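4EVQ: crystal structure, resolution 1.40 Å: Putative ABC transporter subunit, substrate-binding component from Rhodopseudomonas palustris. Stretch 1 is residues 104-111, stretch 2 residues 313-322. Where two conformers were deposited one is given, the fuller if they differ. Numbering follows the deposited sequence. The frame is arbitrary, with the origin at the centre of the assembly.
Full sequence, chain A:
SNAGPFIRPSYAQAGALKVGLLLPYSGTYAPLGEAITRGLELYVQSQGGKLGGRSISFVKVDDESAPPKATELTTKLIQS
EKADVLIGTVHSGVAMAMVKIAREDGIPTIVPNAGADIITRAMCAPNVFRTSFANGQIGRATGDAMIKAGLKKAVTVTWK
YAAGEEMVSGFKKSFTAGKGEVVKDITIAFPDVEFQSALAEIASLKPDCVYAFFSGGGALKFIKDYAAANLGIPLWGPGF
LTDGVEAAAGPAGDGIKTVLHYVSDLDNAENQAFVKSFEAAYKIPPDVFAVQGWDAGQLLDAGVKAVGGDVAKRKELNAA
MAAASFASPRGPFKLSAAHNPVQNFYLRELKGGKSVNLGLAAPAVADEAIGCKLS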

# COMPACT_ATOMS: atom_id res chain seq x y z
N GLU A 104 2.97 13.12 -17.79
CA GLU A 104 3.20 13.95 -18.98
C GLU A 104 3.02 13.10 -20.20
O GLU A 104 2.68 13.63 -21.25
CB GLU A 104 4.59 14.51 -18.93
CG GLU A 104 4.79 15.53 -17.80
CD GLU A 104 4.04 16.85 -17.95
OE1 GLU A 104 3.29 17.02 -18.92
OE2 GLU A 104 4.27 17.75 -17.11
N ASP A 105 3.28 11.81 -20.12
CA ASP A 105 3.22 10.95 -21.29
C ASP A 105 1.78 10.57 -21.67
O ASP A 105 1.44 10.50 -22.85
CB ASP A 105 4.02 9.68 -21.03
CG ASP A 105 3.96 8.73 -22.17
OD1 ASP A 105 4.74 8.92 -23.13
OD2 ASP A 105 3.11 7.82 -22.16
N GLY A 106 0.93 10.32 -20.70
CA GLY A 106 -0.44 9.93 -20.89
C GLY A 106 -0.73 8.44 -20.83
O GLY A 106 -1.86 8.03 -20.83
N ILE A 107 0.30 7.60 -20.81
CA ILE A 107 0.12 6.17 -20.69
C ILE A 107 -0.77 5.83 -19.46
O ILE A 107 -0.59 6.38 -18.35
CB ILE A 107 1.49 5.45 -20.55
CG1 ILE A 107 1.35 3.93 -20.53
CG2 ILE A 107 2.23 5.93 -19.28
CD1 ILE A 107 2.72 3.21 -20.70
N PRO A 108 -1.72 4.89 -19.62
CA PRO A 108 -2.51 4.49 -18.42
C PRO A 108 -1.58 3.94 -17.37
O PRO A 108 -0.74 3.07 -17.65
CB PRO A 108 -3.43 3.40 -18.97
CG PRO A 108 -3.59 3.77 -20.49
CD PRO A 108 -2.20 4.23 -20.85
N THR A 109 -1.71 4.49 -16.17
CA THR A 109 -0.77 4.23 -15.06
C THR A 109 -1.53 3.90 -13.79
O THR A 109 -2.38 4.68 -13.36
CB THR A 109 0.10 5.46 -14.84
OG1 THR A 109 0.84 5.73 -16.02
CG2 THR A 109 1.08 5.26 -13.69
N ILE A 110 -1.21 2.78 -13.18
CA ILE A 110 -1.83 2.36 -11.94
C ILE A 110 -0.73 2.14 -10.88
O ILE A 110 0.18 1.37 -11.09
CB ILE A 110 -2.67 1.07 -12.13
CG1 ILE A 110 -3.65 1.23 -13.29
CG2 ILE A 110 -3.31 0.65 -10.82
CD1 ILE A 110 -4.27 -0.10 -13.72
N VAL A 111 -0.87 2.84 -9.77
CA VAL A 111 0.03 2.70 -8.62
C VAL A 111 -0.57 1.69 -7.68
O VAL A 111 -1.63 1.93 -7.11
CB VAL A 111 0.21 4.04 -7.94
CG1 VAL A 111 1.10 3.91 -6.69
CG2 VAL A 111 0.78 5.06 -8.87
N LYS A 313 -7.03 3.71 -27.68
CA LYS A 313 -8.03 4.66 -27.17
C LYS A 313 -7.74 4.99 -25.70
O LYS A 313 -8.55 4.67 -24.82
CB LYS A 313 -9.43 4.06 -27.29
CG LYS A 313 -9.96 4.00 -28.78
CD LYS A 313 -11.34 3.32 -28.85
CE LYS A 313 -11.96 3.44 -30.26
NZ LYS A 313 -12.43 2.12 -30.77
N ARG A 314 -6.59 5.64 -25.46
CA ARG A 314 -6.08 5.87 -24.09
C ARG A 314 -7.01 6.75 -23.28
O ARG A 314 -7.24 6.48 -22.13
CB ARG A 314 -4.69 6.52 -24.07
CG ARG A 314 -3.57 5.58 -24.37
CD ARG A 314 -2.24 6.22 -24.22
NE ARG A 314 -1.20 5.21 -24.40
CZ ARG A 314 0.09 5.49 -24.41
NH1 ARG A 314 0.45 6.73 -24.25
NH2 ARG A 314 1.00 4.52 -24.54
N LYS A 315 -7.53 7.81 -23.89
CA LYS A 315 -8.38 8.75 -23.18
C LYS A 315 -9.64 8.06 -22.65
O LYS A 315 -10.04 8.24 -21.51
CB LYS A 315 -8.75 9.92 -24.09
CG LYS A 315 -9.47 11.07 -23.41
CD LYS A 315 -9.59 12.30 -24.33
CE LYS A 315 -8.31 12.57 -25.15
NZ LYS A 315 -7.45 13.63 -24.56
N GLU A 316 -10.23 7.24 -23.50
CA GLU A 316 -11.42 6.52 -23.18
C GLU A 316 -11.14 5.41 -22.15
O GLU A 316 -11.94 5.18 -21.24
CB GLU A 316 -11.95 5.94 -24.49
CG GLU A 316 -12.36 6.99 -25.54
CD GLU A 316 -11.25 7.59 -26.43
OE1 GLU A 316 -10.06 7.28 -26.34
OE2 GLU A 316 -11.63 8.41 -27.30
N LEU A 317 -10.03 4.72 -22.33
CA LEU A 317 -9.62 3.71 -21.37
C LEU A 317 -9.44 4.34 -19.97
O LEU A 317 -9.99 3.84 -18.99
CB LEU A 317 -8.33 3.08 -21.87
CG LEU A 317 -7.87 1.83 -21.07
CD1 LEU A 317 -6.92 0.98 -21.91
CD2 LEU A 317 -7.18 2.19 -19.76
N ASN A 318 -8.73 5.46 -19.89
CA ASN A 318 -8.50 6.12 -18.60
C ASN A 318 -9.80 6.63 -18.01
O ASN A 318 -10.02 6.53 -16.81
CB ASN A 318 -7.48 7.25 -18.77
CG ASN A 318 -6.08 6.75 -19.00
OD1 ASN A 318 -5.70 5.75 -18.48
ND2 ASN A 318 -5.32 7.47 -19.77
N ALA A 319 -10.70 7.16 -18.86
CA ALA A 319 -11.95 7.69 -18.31
C ALA A 319 -12.78 6.54 -17.70
O ALA A 319 -13.48 6.69 -16.70
CB ALA A 319 -12.75 8.43 -19.40
N ALA A 320 -12.73 5.38 -18.34
CA ALA A 320 -13.45 4.24 -17.84
C ALA A 320 -12.90 3.76 -16.50
O ALA A 320 -13.67 3.37 -15.62
CB ALA A 320 -13.45 3.13 -18.86
N MSE A 321 -11.58 3.80 -16.34
CA MSE A 321 -11.00 3.45 -15.05
C MSE A 321 -11.42 4.45 -13.99
O MSE A 321 -11.68 4.06 -12.84
CB MSE A 321 -9.50 3.36 -15.20
CG MSE A 321 -9.09 2.19 -16.06
SE MSE A 321 -7.29 1.49 -15.81
CE MSE A 321 -6.35 3.07 -16.33
N ALA A 322 -11.48 5.72 -14.32
CA ALA A 322 -11.86 6.70 -13.32
C ALA A 322 -13.25 6.47 -12.76
O ALA A 322 -13.49 6.70 -11.56
CB ALA A 322 -11.75 8.11 -13.91
O HOH W 1 3.28 6.05 -24.17
O HOH W 2 -0.74 9.15 -24.20

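This is a small, proline-centred contact in which one side of a helix packs against the turn leading into a strand, apolar at its buried end and closed at its more open end by a salt bridge and two bridging waters, with no direct hydrogen bond between the two stretches.

Pro108 is the hub. Its CA-to-CB bond points toward the helix, and its ring meets four residues there, Arg314, Leu317, Asn318 and Met321. Their i, i+3, i+4, i+7 spacing places them along one side of a helix whose backbone hydrogen bonds are regular from Lys313 to Ala322. Pro108 CG lies 4.0 Å from Leu317 CD2, and Pro108 CB lies 4.0 Å from Met321 CE, ordinary van der Waals distances for a rigid ring set among flexible side chains. Met321, present as selenomethionine, extends the apolar patch into the strand: its SE is 4.0 Å from Ile110 CD1. The CA-to-CB bond of Ile110 points sideways, but its side chain, with chi1 m and chi2 t, brings the terminal methyl nearer the helix.

At the other end, Arg314 reaches along the turn with an m chi1 and the remaining chi angles near 180°. The extended chain carries its guanidinium past Pro108, where Arg314 NE is 3.8 Å from Pro108 CD, and sets one face over Ile107 CA. The salt bridge is long, 3.6 Å between Arg314 NH1 and Asp105 OD2, and water supplements it. Water 1 donates to Asp105 OD2 at 2.7 Å and accepts from Arg314 NH2 at 2.8 Å; water 2 donates to the backbone O of Asp105 at 2.9 Å and accepts from Arg314 NH1 at 2.7 Å. Arginine thus engages both the carboxylate and the main chain of one residue.

The turn is also braced from within. Asp105 OD2 accepts a hydrogen bond from Ile107 N at 3.1 Å, so the same oxygen serves the turn, the salt bridge and a water. Between them Gly106 leaves the helix with positive phi; at these angles a CB would be jammed against the carbonyl O of Asp105, which by itself calls for glycine. Beyond Pro108, Thr109 OG1 donates to Ile107 O at 2.8 Å.

Asn318 is the imperfect element. Its OD1 is 3.3 Å from Pro108 CB and is buried without a polar partner, while its ND2, 3.7 Å from Gly106 O, makes no hydrogen bond across the contact. Here the amide contributes packing, at a polar cost.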